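Local coordinates for protein listeriolysin O (Listeria monocytogenes, PDB 4CDB) that perforates cholesterol-containing host membranes, changing conformation after binding so that it inserts and builds an oligomeric pore, at residues A[167-173]-A[208-214]; A[263-269]-A[304-310]; A[274-280]-A[295-300]; A[281-287]-A[325-329]. One frame throughout, in Å; residues are numbered along the deposited sequence.

How the contacts relate
A pore-forming toxin stores future membrane strands in another fold: contact 3 and the start of contact 4 hold residues assigned to membrane strands, while contacts 1 and 2 are the sheet beside them. Contacts 1 and 2 are antiparallel strand pairs of one sheet, whose strands 207-222 and 262-270 are neighbours. Contact 2 is the more buried; contact 1 binds sodium through acidic side chains, contact 2 through tyrosine hydroxyls. Contacts 3 and 4 share helix 277-286, lie farther from the chain centre and rely mainly on apolar packing, with a water bridge in contact 4. Contact 4 joins sheet to helices: F281 packs on L268 of contact 2, while D282 shares a sodium ion with E209 of contact 1.

Contact 1 (A[167-173]-A[208-214]); sequences DYDDEMA and EEVISFK. With NA (sodium ion), chain F; NA (sodium ion), chain Q; NA (sodium ion), chain K.
The central sheet of a cholesterol-dependent cytolysin pairs strand residues 167-172 with 208-214, antiparallel and extended, axes 4.6 Å apart at 167°. D167, D169 and E171 form hydrogen-bonded pairs with K214, S212 and V210; Y168, D170 and M172 form non-hydrogen-bonded pairs with F213, I211 and E209. S212 N donates to D169 O at 2.7 Å, and D169 N to S212 O at 3.0 Å; A173 N also donates to E208 O at 2.8 Å. On the face carrying Y168, D170 and M172, the t rotamer lays the Y168 ring along the partner strand, its CE1 3.5 Å from I211 CG2 and its CD1 3.7 Å from F213 CD1. Y168 OH hydrogen-bonds D170 OD2 (3.2 Å). M172, all m, curls across, SD 3.7 Å from E209 CB. Helix 277-286 covers this face, and its D282 shares a sodium ion with E209. On the opposite face water 1 bridges D167 O, S212 OG and K214 NZ; that amine also reaches Q78 and Q263. E171 binds another sodium ion and forms a salt bridge with K182. A third sodium ion sits 2.5 Å from D169 OD1 and 2.8 Å from D170 N.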
# COMPACT_ATOMS: atom_id res chain seq x y z
N ASP A 167 6.28 12.17 3.15
CA ASP A 167 6.56 11.11 2.19
C ASP A 167 5.51 10.02 2.37
O ASP A 167 5.48 9.34 3.40
CB ASP A 167 7.97 10.56 2.41
CG ASP A 167 8.50 9.82 1.19
OD1 ASP A 167 7.68 9.35 0.37
OD2 ASP A 167 9.73 9.70 1.06
N TYR A 168 4.64 9.85 1.37
CA TYR A 168 3.47 8.99 1.50
C TYR A 168 3.43 7.88 0.44
O TYR A 168 3.70 8.12 -0.73
CB TYR A 168 2.20 9.84 1.40
CG TYR A 168 0.90 9.08 1.53
CD1 TYR A 168 0.36 8.79 2.77
CD2 TYR A 168 0.22 8.65 0.40
CE1 TYR A 168 -0.82 8.10 2.89
CE2 TYR A 168 -0.97 7.95 0.51
CZ TYR A 168 -1.49 7.68 1.76
OH TYR A 168 -2.67 6.98 1.87
N ASP A 169 3.09 6.67 0.87
CA ASP A 169 3.00 5.51 -0.02
C ASP A 169 1.88 4.57 0.42
O ASP A 169 1.78 4.23 1.60
CB ASP A 169 4.33 4.75 -0.03
CG ASP A 169 5.19 5.08 -1.23
OD1 ASP A 169 4.61 5.27 -2.32
OD2 ASP A 169 6.42 5.14 -1.08
N ASP A 170 1.05 4.15 -0.53
CA ASP A 170 -0.04 3.22 -0.24
C ASP A 170 -0.19 2.15 -1.33
O ASP A 170 0.13 2.39 -2.49
CB ASP A 170 -1.36 3.97 -0.04
CG ASP A 170 -1.72 4.88 -1.20
OD1 ASP A 170 -1.03 4.85 -2.24
OD2 ASP A 170 -2.70 5.64 -1.07
N GLU A 171 -0.69 0.98 -0.93
CA GLU A 171 -0.88 -0.14 -1.85
C GLU A 171 -1.91 -1.13 -1.31
O GLU A 171 -1.88 -1.47 -0.13
CB GLU A 171 0.43 -0.89 -2.08
CG GLU A 171 1.24 -0.42 -3.27
CD GLU A 171 0.57 -0.71 -4.59
OE1 GLU A 171 -0.18 -1.71 -4.69
OE2 GLU A 171 0.80 0.06 -5.55
N MET A 172 -2.80 -1.59 -2.18
CA MET A 172 -3.67 -2.70 -1.83
C MET A 172 -2.80 -3.95 -1.76
O MET A 172 -2.13 -4.29 -2.73
CB MET A 172 -4.79 -2.87 -2.86
CG MET A 172 -5.73 -1.68 -2.98
SD MET A 172 -6.56 -1.25 -1.43
CE MET A 172 -7.39 -2.79 -1.07
N ALA A 173 -2.81 -4.62 -0.62
CA ALA A 173 -1.92 -5.76 -0.38
C ALA A 173 -2.38 -7.04 -1.09
O ALA A 173 -3.57 -7.35 -1.12
CB ALA A 173 -1.77 -6.00 1.11
N GLU A 208 -7.26 -5.67 2.03
CA GLU A 208 -6.36 -4.93 2.91
C GLU A 208 -5.47 -3.95 2.15
O GLU A 208 -5.06 -4.21 1.02
CB GLU A 208 -5.50 -5.89 3.73
CG GLU A 208 -6.30 -6.81 4.65
CD GLU A 208 -5.45 -7.51 5.69
OE1 GLU A 208 -4.35 -7.98 5.34
OE2 GLU A 208 -5.89 -7.58 6.86
N GLU A 209 -5.20 -2.81 2.78
CA GLU A 209 -4.28 -1.83 2.22
C GLU A 209 -3.16 -1.53 3.20
O GLU A 209 -3.38 -1.45 4.41
CB GLU A 209 -5.02 -0.54 1.86
CG GLU A 209 -4.18 0.46 1.08
CD GLU A 209 -4.87 1.80 0.90
OE1 GLU A 209 -5.70 2.16 1.76
OE2 GLU A 209 -4.58 2.49 -0.10
N VAL A 210 -1.95 -1.37 2.68
CA VAL A 210 -0.79 -1.02 3.50
C VAL A 210 -0.34 0.40 3.18
O VAL A 210 -0.17 0.76 2.01
CB VAL A 210 0.36 -2.01 3.29
CG1 VAL A 210 1.60 -1.55 4.05
CG2 VAL A 210 -0.05 -3.39 3.76
N ILE A 211 -0.17 1.21 4.22
CA ILE A 211 0.20 2.61 4.06
C ILE A 211 1.49 2.94 4.80
O ILE A 211 1.68 2.54 5.95
CB ILE A 211 -0.93 3.54 4.57
CG1 ILE A 211 -2.22 3.28 3.80
CG2 ILE A 211 -0.52 5.00 4.45
CD1 ILE A 211 -3.38 4.12 4.28
N SER A 212 2.39 3.67 4.13
CA SER A 212 3.60 4.18 4.77
C SER A 212 3.51 5.71 4.84
O SER A 212 3.47 6.38 3.81
CB SER A 212 4.84 3.75 3.98
OG SER A 212 6.02 4.14 4.65
N PHE A 213 3.48 6.25 6.05
CA PHE A 213 3.32 7.69 6.24
C PHE A 213 4.54 8.28 6.95
O PHE A 213 4.73 8.11 8.15
CB PHE A 213 2.04 7.98 7.03
CG PHE A 213 1.72 9.44 7.17
CD1 PHE A 213 1.31 10.18 6.08
CD2 PHE A 213 1.82 10.07 8.41
CE1 PHE A 213 1.01 11.53 6.20
CE2 PHE A 213 1.52 11.42 8.54
CZ PHE A 213 1.11 12.15 7.44
N LYS A 214 5.38 8.98 6.18
CA LYS A 214 6.59 9.58 6.74
C LYS A 214 6.43 11.08 6.98
O LYS A 214 6.00 11.82 6.09
CB LYS A 214 7.80 9.34 5.83
CG LYS A 214 8.27 7.90 5.75
CD LYS A 214 9.62 7.81 5.03
CE LYS A 214 10.11 6.37 4.93
NZ LYS A 214 9.24 5.54 4.05
NA NA F . 2.23 4.73 -2.97
NA NA Q . -5.70 4.72 1.21
NA NA K . 0.88 -3.02 -6.70
O HOH W 1 6.54 6.73 3.00
O HOH W 2 10.57 6.62 1.67
O HOH W 3 -6.04 -6.61 -0.53

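Contact 2 (A[263-269]-A[304-310]); sequences QVYLKLS and SFKAVIY. With NA (sodium ion), chain N; NA (sodium ion), chain T.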
# COMPACT_ATOMS: atom_id res chain seq x y z
N GLN A 263 7.53 8.06 11.55
CA GLN A 263 6.93 7.23 10.51
C GLN A 263 5.77 6.39 11.05
O GLN A 263 5.88 5.76 12.11
CB GLN A 263 7.97 6.32 9.86
CG GLN A 263 7.42 5.51 8.68
CD GLN A 263 8.49 4.74 7.94
OE1 GLN A 263 8.32 4.39 6.77
NE2 GLN A 263 9.60 4.47 8.61
N VAL A 264 4.67 6.39 10.32
CA VAL A 264 3.49 5.61 10.68
C VAL A 264 3.19 4.59 9.59
O VAL A 264 2.96 4.97 8.44
CB VAL A 264 2.26 6.51 10.88
CG1 VAL A 264 1.06 5.67 11.28
CG2 VAL A 264 2.54 7.57 11.92
N TYR A 265 3.20 3.31 9.94
CA TYR A 265 2.78 2.26 9.03
C TYR A 265 1.34 1.88 9.34
O TYR A 265 0.98 1.71 10.51
CB TYR A 265 3.69 1.04 9.13
CG TYR A 265 5.03 1.20 8.46
CD1 TYR A 265 5.18 1.00 7.09
CD2 TYR A 265 6.16 1.55 9.20
CE1 TYR A 265 6.42 1.14 6.48
CE2 TYR A 265 7.39 1.69 8.59
CZ TYR A 265 7.52 1.49 7.23
OH TYR A 265 8.75 1.64 6.64
N LEU A 266 0.52 1.73 8.31
CA LEU A 266 -0.90 1.43 8.49
C LEU A 266 -1.33 0.16 7.78
O LEU A 266 -0.87 -0.14 6.68
CB LEU A 266 -1.76 2.60 8.00
CG LEU A 266 -1.66 3.90 8.79
CD1 LEU A 266 -2.53 4.97 8.14
CD2 LEU A 266 -2.08 3.67 10.23
N LYS A 267 -2.21 -0.59 8.43
CA LYS A 267 -2.83 -1.76 7.82
C LYS A 267 -4.35 -1.61 7.87
O LYS A 267 -4.98 -1.90 8.89
CB LYS A 267 -2.41 -3.03 8.56
CG LYS A 267 -3.04 -4.32 8.05
CD LYS A 267 -3.64 -5.10 9.20
CE LYS A 267 -3.64 -6.60 8.93
NZ LYS A 267 -4.09 -7.36 10.13
N LEU A 268 -4.93 -1.13 6.77
CA LEU A 268 -6.37 -0.98 6.67
C LEU A 268 -6.97 -2.28 6.15
O LEU A 268 -6.45 -2.88 5.22
CB LEU A 268 -6.73 0.17 5.72
CG LEU A 268 -6.87 1.59 6.30
CD1 LEU A 268 -5.77 1.92 7.29
CD2 LEU A 268 -6.89 2.61 5.17
N SER A 269 -8.07 -2.73 6.77
CA SER A 269 -8.68 -4.00 6.40
C SER A 269 -10.20 -4.00 6.54
O SER A 269 -10.76 -3.30 7.38
CB SER A 269 -8.08 -5.13 7.25
OG SER A 269 -8.30 -4.91 8.63
N SER A 304 -11.42 -1.74 9.82
CA SER A 304 -10.55 -1.49 10.97
C SER A 304 -9.16 -1.03 10.52
O SER A 304 -8.84 -1.07 9.33
CB SER A 304 -10.43 -2.76 11.82
OG SER A 304 -9.88 -3.82 11.07
N PHE A 305 -8.34 -0.60 11.47
CA PHE A 305 -6.97 -0.21 11.16
C PHE A 305 -6.00 -0.67 12.23
O PHE A 305 -6.36 -0.79 13.40
CB PHE A 305 -6.86 1.31 10.95
CG PHE A 305 -6.85 2.11 12.23
CD1 PHE A 305 -8.04 2.54 12.79
CD2 PHE A 305 -5.66 2.43 12.87
CE1 PHE A 305 -8.05 3.28 13.96
CE2 PHE A 305 -5.66 3.15 14.04
CZ PHE A 305 -6.86 3.58 14.59
N LYS A 306 -4.76 -0.93 11.82
CA LYS A 306 -3.68 -1.22 12.75
C LYS A 306 -2.49 -0.33 12.43
O LYS A 306 -2.07 -0.23 11.27
CB LYS A 306 -3.29 -2.70 12.69
CG LYS A 306 -2.35 -3.13 13.80
CD LYS A 306 -2.17 -4.64 13.81
CE LYS A 306 -1.46 -5.10 15.08
NZ LYS A 306 -1.20 -6.56 15.06
N ALA A 307 -1.94 0.32 13.45
CA ALA A 307 -0.90 1.31 13.24
C ALA A 307 0.38 0.98 14.00
O ALA A 307 0.34 0.68 15.19
CB ALA A 307 -1.40 2.69 13.62
N VAL A 308 1.51 1.05 13.30
CA VAL A 308 2.82 0.94 13.92
C VAL A 308 3.54 2.27 13.77
O VAL A 308 3.73 2.76 12.65
CB VAL A 308 3.66 -0.17 13.27
CG1 VAL A 308 5.02 -0.28 13.94
CG2 VAL A 308 2.92 -1.50 13.34
N ILE A 309 3.94 2.87 14.89
CA ILE A 309 4.49 4.22 14.88
C ILE A 309 5.94 4.26 15.39
O ILE A 309 6.22 3.79 16.49
CB ILE A 309 3.64 5.17 15.75
CG1 ILE A 309 2.15 5.01 15.40
CG2 ILE A 309 4.08 6.61 15.57
CD1 ILE A 309 1.23 5.85 16.27
N TYR A 310 6.84 4.81 14.58
CA TYR A 310 8.23 4.98 14.97
C TYR A 310 8.59 6.47 15.05
O TYR A 310 8.13 7.26 14.23
CB TYR A 310 9.18 4.30 13.98
CG TYR A 310 8.88 2.84 13.73
CD1 TYR A 310 8.88 1.92 14.77
CD2 TYR A 310 8.63 2.38 12.44
CE1 TYR A 310 8.62 0.58 14.54
CE2 TYR A 310 8.37 1.04 12.20
CZ TYR A 310 8.36 0.15 13.25
OH TYR A 310 8.10 -1.18 13.01
NA NA N . 8.90 1.18 4.18
NA NA T . 8.44 -2.85 14.87
O HOH W 4 8.23 3.24 2.79
O HOH W 5 7.78 -5.58 13.85
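Strands 263-269 and 304-310 run antiparallel, their axes 4.7 Å apart at 163°, and stay in register from Q263 opposite Y310 to S269 opposite S304. Eight backbone hydrogen bonds, such as Y265 N to V308 O at 2.8 Å and V308 N to Y265 O at 2.9 Å, stitch the pairs Q263-Y310, Y265-V308, K267-K306 and S269-S304. The non-hydrogen-bonded pairs make an apolar face: L266 CD2 lies 3.6 Å from the small A307 CB, V264 CG2 meets I309 CG2 at 4.1 Å, and L268 CD1 meets F305 CB at 3.9 Å. On the other face Y265 CD2 touches Y310 CE2 at 3.8 Å, and Y265 OH and Y310 OH each bind a separate sodium ion at 2.5 Å; Q78 and F183 share that of Y265. K306 reaches S193 O of helix 187-194. With strand 319-324 bonded to the far edge of 304-310, the chemistry implies a two-faced sheet: one face packs by apolar contact, and the other mixes V308 and the tyrosine rings with polar ends that reach sodium ions and helix 187-194.

Contact 3 (A[274-280]-A[295-300]); sequences STKVKAA and ELTNII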
# COMPACT_ATOMS: atom_id res chain seq x y z
N SER A 274 -16.79 -4.94 -1.86
CA SER A 274 -17.03 -3.79 -2.73
C SER A 274 -15.81 -3.38 -3.55
O SER A 274 -14.67 -3.65 -3.17
CB SER A 274 -17.54 -2.60 -1.92
OG SER A 274 -17.70 -1.46 -2.75
N THR A 275 -16.06 -2.74 -4.69
CA THR A 275 -14.99 -2.27 -5.56
C THR A 275 -14.61 -0.83 -5.24
O THR A 275 -13.79 -0.22 -5.94
CB THR A 275 -15.41 -2.37 -7.04
OG1 THR A 275 -14.30 -2.03 -7.88
CG2 THR A 275 -16.57 -1.44 -7.33
N LYS A 276 -15.19 -0.29 -4.18
CA LYS A 276 -14.96 1.09 -3.78
C LYS A 276 -14.11 1.21 -2.52
O LYS A 276 -13.94 2.30 -1.98
CB LYS A 276 -16.29 1.82 -3.56
CG LYS A 276 -17.00 2.25 -4.83
CD LYS A 276 -18.27 3.01 -4.49
CE LYS A 276 -18.81 3.76 -5.70
NZ LYS A 276 -19.09 2.85 -6.84
N VAL A 277 -13.57 0.08 -2.06
CA VAL A 277 -12.81 0.04 -0.82
C VAL A 277 -11.62 1.00 -0.81
O VAL A 277 -11.37 1.68 0.18
CB VAL A 277 -12.34 -1.40 -0.50
CG1 VAL A 277 -11.44 -1.42 0.71
CG2 VAL A 277 -13.54 -2.31 -0.29
N LYS A 278 -10.89 1.06 -1.93
CA LYS A 278 -9.76 1.98 -2.06
C LYS A 278 -10.20 3.43 -1.85
O LYS A 278 -9.62 4.15 -1.04
CB LYS A 278 -9.11 1.82 -3.44
CG LYS A 278 -7.87 2.69 -3.65
CD LYS A 278 -6.69 2.21 -2.81
CE LYS A 278 -5.40 2.93 -3.18
NZ LYS A 278 -5.45 4.39 -2.87
N ALA A 279 -11.24 3.84 -2.58
CA ALA A 279 -11.77 5.20 -2.47
C ALA A 279 -12.26 5.48 -1.05
O ALA A 279 -12.09 6.58 -0.53
CB ALA A 279 -12.89 5.41 -3.47
N ALA A 280 -12.88 4.47 -0.44
CA ALA A 280 -13.33 4.58 0.94
C ALA A 280 -12.15 4.77 1.88
O ALA A 280 -12.18 5.62 2.77
CB ALA A 280 -14.12 3.35 1.33
N GLU A 295 -22.33 4.33 0.65
CA GLU A 295 -21.57 3.16 0.24
C GLU A 295 -20.16 3.21 0.83
O GLU A 295 -19.67 2.23 1.39
CB GLU A 295 -21.51 3.05 -1.29
CG GLU A 295 -21.99 4.30 -2.03
CD GLU A 295 -21.02 5.47 -1.96
OE1 GLU A 295 -20.64 5.86 -0.84
OE2 GLU A 295 -20.66 6.01 -3.02
N LEU A 296 -19.52 4.37 0.70
CA LEU A 296 -18.20 4.59 1.28
C LEU A 296 -18.32 4.65 2.80
O LEU A 296 -17.46 4.16 3.52
CB LEU A 296 -17.60 5.90 0.76
CG LEU A 296 -17.46 6.07 -0.75
CD1 LEU A 296 -16.87 7.43 -1.09
CD2 LEU A 296 -16.62 4.95 -1.35
N THR A 297 -19.41 5.25 3.27
CA THR A 297 -19.66 5.39 4.70
C THR A 297 -19.86 4.02 5.36
O THR A 297 -19.47 3.81 6.51
CB THR A 297 -20.90 6.27 4.97
OG1 THR A 297 -20.77 7.51 4.25
CG2 THR A 297 -21.04 6.57 6.46
N ASN A 298 -20.46 3.09 4.62
CA ASN A 298 -20.70 1.75 5.13
C ASN A 298 -19.42 0.92 5.21
O ASN A 298 -19.19 0.21 6.18
CB ASN A 298 -21.74 1.02 4.27
CG ASN A 298 -22.46 -0.08 5.03
OD1 ASN A 298 -22.00 -1.22 5.09
ND2 ASN A 298 -23.60 0.26 5.62
N ILE A 299 -18.59 1.03 4.18
CA ILE A 299 -17.30 0.34 4.16
C ILE A 299 -16.45 0.78 5.35
O ILE A 299 -15.89 -0.05 6.07
CB ILE A 299 -16.54 0.59 2.84
CG1 ILE A 299 -17.30 -0.02 1.66
CG2 ILE A 299 -15.13 0.01 2.91
CD1 ILE A 299 -16.60 0.13 0.33
N ILE A 300 -16.36 2.09 5.55
CA ILE A 300 -15.59 2.67 6.65
C ILE A 300 -16.09 2.21 8.01
O ILE A 300 -15.30 1.88 8.90
CB ILE A 300 -15.59 4.22 6.58
CG1 ILE A 300 -14.83 4.68 5.33
CG2 ILE A 300 -14.96 4.82 7.83
CD1 ILE A 300 -14.72 6.18 5.20
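Both partners here are helical, yet both lie in regions assigned to transmembrane beta-strands of the inserted form, and no hydrogen bond ties one to the other. The grip is apolar. The CA-CB bond of A280 points toward the second helix, and its small side chain lets the backbones close to 4.9 Å between A280 CA and L296 CA. Around it, L296 CD2 enters the hollow bounded by K276 CB at 3.8 Å and A280 CB at 4.0 Å. I299, the residue most covered by the other segment, places CG2 3.8 Å from A280 CB and CD1 4.0 Å from V277 CG2. I300 CD1 comes within 3.6 Å of A280 O. Ahead of the helix, S274 OG accepts from K276 N (3.1 Å) in an ST turn, and K276 takes the N-cap position. E295 OE1 meets its neighbour's backbone, L296 N, at a very short 2.4 Å. The helix pair belongs to one of the helical bundles that, as in other cholesterol-dependent cytolysins, probably refold into a transmembrane beta-hairpin.

Contact 4 (A[281-287]-A[325-329]); sequences FDAAVSG and LGDLR. With NA (sodium ion), chain Q.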
# COMPACT_ATOMS: atom_id res chain seq x y z
N PHE A 281 -11.11 3.96 1.68
CA PHE A 281 -9.88 4.07 2.46
C PHE A 281 -9.23 5.44 2.28
O PHE A 281 -8.77 6.04 3.25
CB PHE A 281 -8.89 2.97 2.06
CG PHE A 281 -9.19 1.62 2.65
CD1 PHE A 281 -10.20 1.46 3.59
CD2 PHE A 281 -8.45 0.51 2.28
CE1 PHE A 281 -10.47 0.21 4.14
CE2 PHE A 281 -8.71 -0.74 2.83
CZ PHE A 281 -9.72 -0.88 3.76
N ASP A 282 -9.21 5.92 1.05
CA ASP A 282 -8.62 7.22 0.73
C ASP A 282 -9.30 8.36 1.49
O ASP A 282 -8.64 9.31 1.93
CB ASP A 282 -8.67 7.49 -0.77
CG ASP A 282 -7.83 6.51 -1.57
OD1 ASP A 282 -6.83 5.99 -1.03
OD2 ASP A 282 -8.16 6.26 -2.75
N ALA A 283 -10.61 8.27 1.64
CA ALA A 283 -11.40 9.31 2.30
C ALA A 283 -11.19 9.31 3.81
O ALA A 283 -11.10 10.37 4.43
CB ALA A 283 -12.88 9.15 1.96
N ALA A 284 -11.10 8.12 4.39
CA ALA A 284 -10.92 7.99 5.84
C ALA A 284 -9.54 8.46 6.29
O ALA A 284 -9.32 8.71 7.48
CB ALA A 284 -11.15 6.55 6.27
N VAL A 285 -8.63 8.59 5.34
CA VAL A 285 -7.26 9.02 5.63
C VAL A 285 -7.08 10.52 5.43
O VAL A 285 -6.42 11.19 6.23
CB VAL A 285 -6.25 8.25 4.74
CG1 VAL A 285 -4.90 8.94 4.72
CG2 VAL A 285 -6.12 6.81 5.23
N SER A 286 -7.69 11.06 4.38
CA SER A 286 -7.45 12.45 3.97
C SER A 286 -8.28 13.50 4.72
O SER A 286 -8.00 14.69 4.61
CB SER A 286 -7.66 12.60 2.46
OG SER A 286 -8.96 12.19 2.09
N GLY A 287 -9.29 13.06 5.46
CA GLY A 287 -10.18 13.99 6.14
C GLY A 287 -11.29 14.45 5.21
O GLY A 287 -12.12 15.29 5.56
N LEU A 325 -11.77 2.34 11.48
CA LEU A 325 -11.33 3.30 10.47
C LEU A 325 -11.81 4.73 10.71
O LEU A 325 -11.13 5.69 10.36
CB LEU A 325 -11.76 2.85 9.07
CG LEU A 325 -10.66 2.71 8.01
CD1 LEU A 325 -11.27 2.77 6.62
CD2 LEU A 325 -9.59 3.78 8.17
N GLY A 326 -12.99 4.87 11.32
CA GLY A 326 -13.53 6.18 11.61
C GLY A 326 -12.73 6.92 12.67
O GLY A 326 -12.82 8.15 12.78
N ASP A 327 -11.94 6.18 13.43
CA ASP A 327 -11.18 6.76 14.54
C ASP A 327 -9.76 7.16 14.15
O ASP A 327 -8.94 7.48 15.01
CB ASP A 327 -11.14 5.78 15.72
CG ASP A 327 -12.51 5.23 16.06
OD1 ASP A 327 -13.52 5.92 15.79
OD2 ASP A 327 -12.58 4.10 16.59
N LEU A 328 -9.47 7.15 12.85
CA LEU A 328 -8.20 7.66 12.36
C LEU A 328 -8.22 9.18 12.36
O LEU A 328 -9.05 9.79 13.03
CB LEU A 328 -7.87 7.13 10.97
CG LEU A 328 -7.04 5.84 10.92
CD1 LEU A 328 -6.50 5.61 9.51
CD2 LEU A 328 -5.89 5.94 11.90
N ARG A 329 -7.29 9.79 11.62
CA ARG A 329 -7.16 11.24 11.56
C ARG A 329 -6.80 11.87 12.91
O ARG A 329 -6.70 13.09 13.03
CB ARG A 329 -8.41 11.90 10.97
CG ARG A 329 -8.58 11.69 9.48
CD ARG A 329 -8.12 12.91 8.71
NE ARG A 329 -6.69 13.15 8.85
CZ ARG A 329 -6.11 14.31 8.58
NH1 ARG A 329 -6.83 15.35 8.18
NH2 ARG A 329 -4.80 14.45 8.73
NA NA Q . -5.70 4.72 1.21
O HOH W 6 -10.75 8.13 9.83
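F281 opens the segment with its ring leaning to the loop, CD1 3.5 Å from L325 CD1. D282 turns elsewhere, its OD1 2.8 Å from a sodium ion that E209 also binds. A284, one turn after F281, faces L325: its CB sits 3.7 Å from L325 CD2, and water 6 donates both to A284 O (2.8 Å) and to L325 O (2.5 Å), bridging two backbones that share no direct hydrogen bond. V285 brings CG2 to 4.5 Å from L328 CD1, while its O lies 3.3 Å from R329 NE at an angle too poor for a bond. S286 closes back on its own helix, OG to D282 O 2.9 Å. G287 leaves the helix with positive phi; R329 CD packs 3.5 Å from G287 N, and a CB on G287 would jam against the carbonyl O of S286 and clash with the guanidinium. Loop 325-329 follows strand 319-324 and lies against the C-terminal half of helix 277-286; F281 also packs on L268 of strand 262-270, V285 on I211 of strand 207-222, and A284 and L325 both meet I300 of helix 294-301.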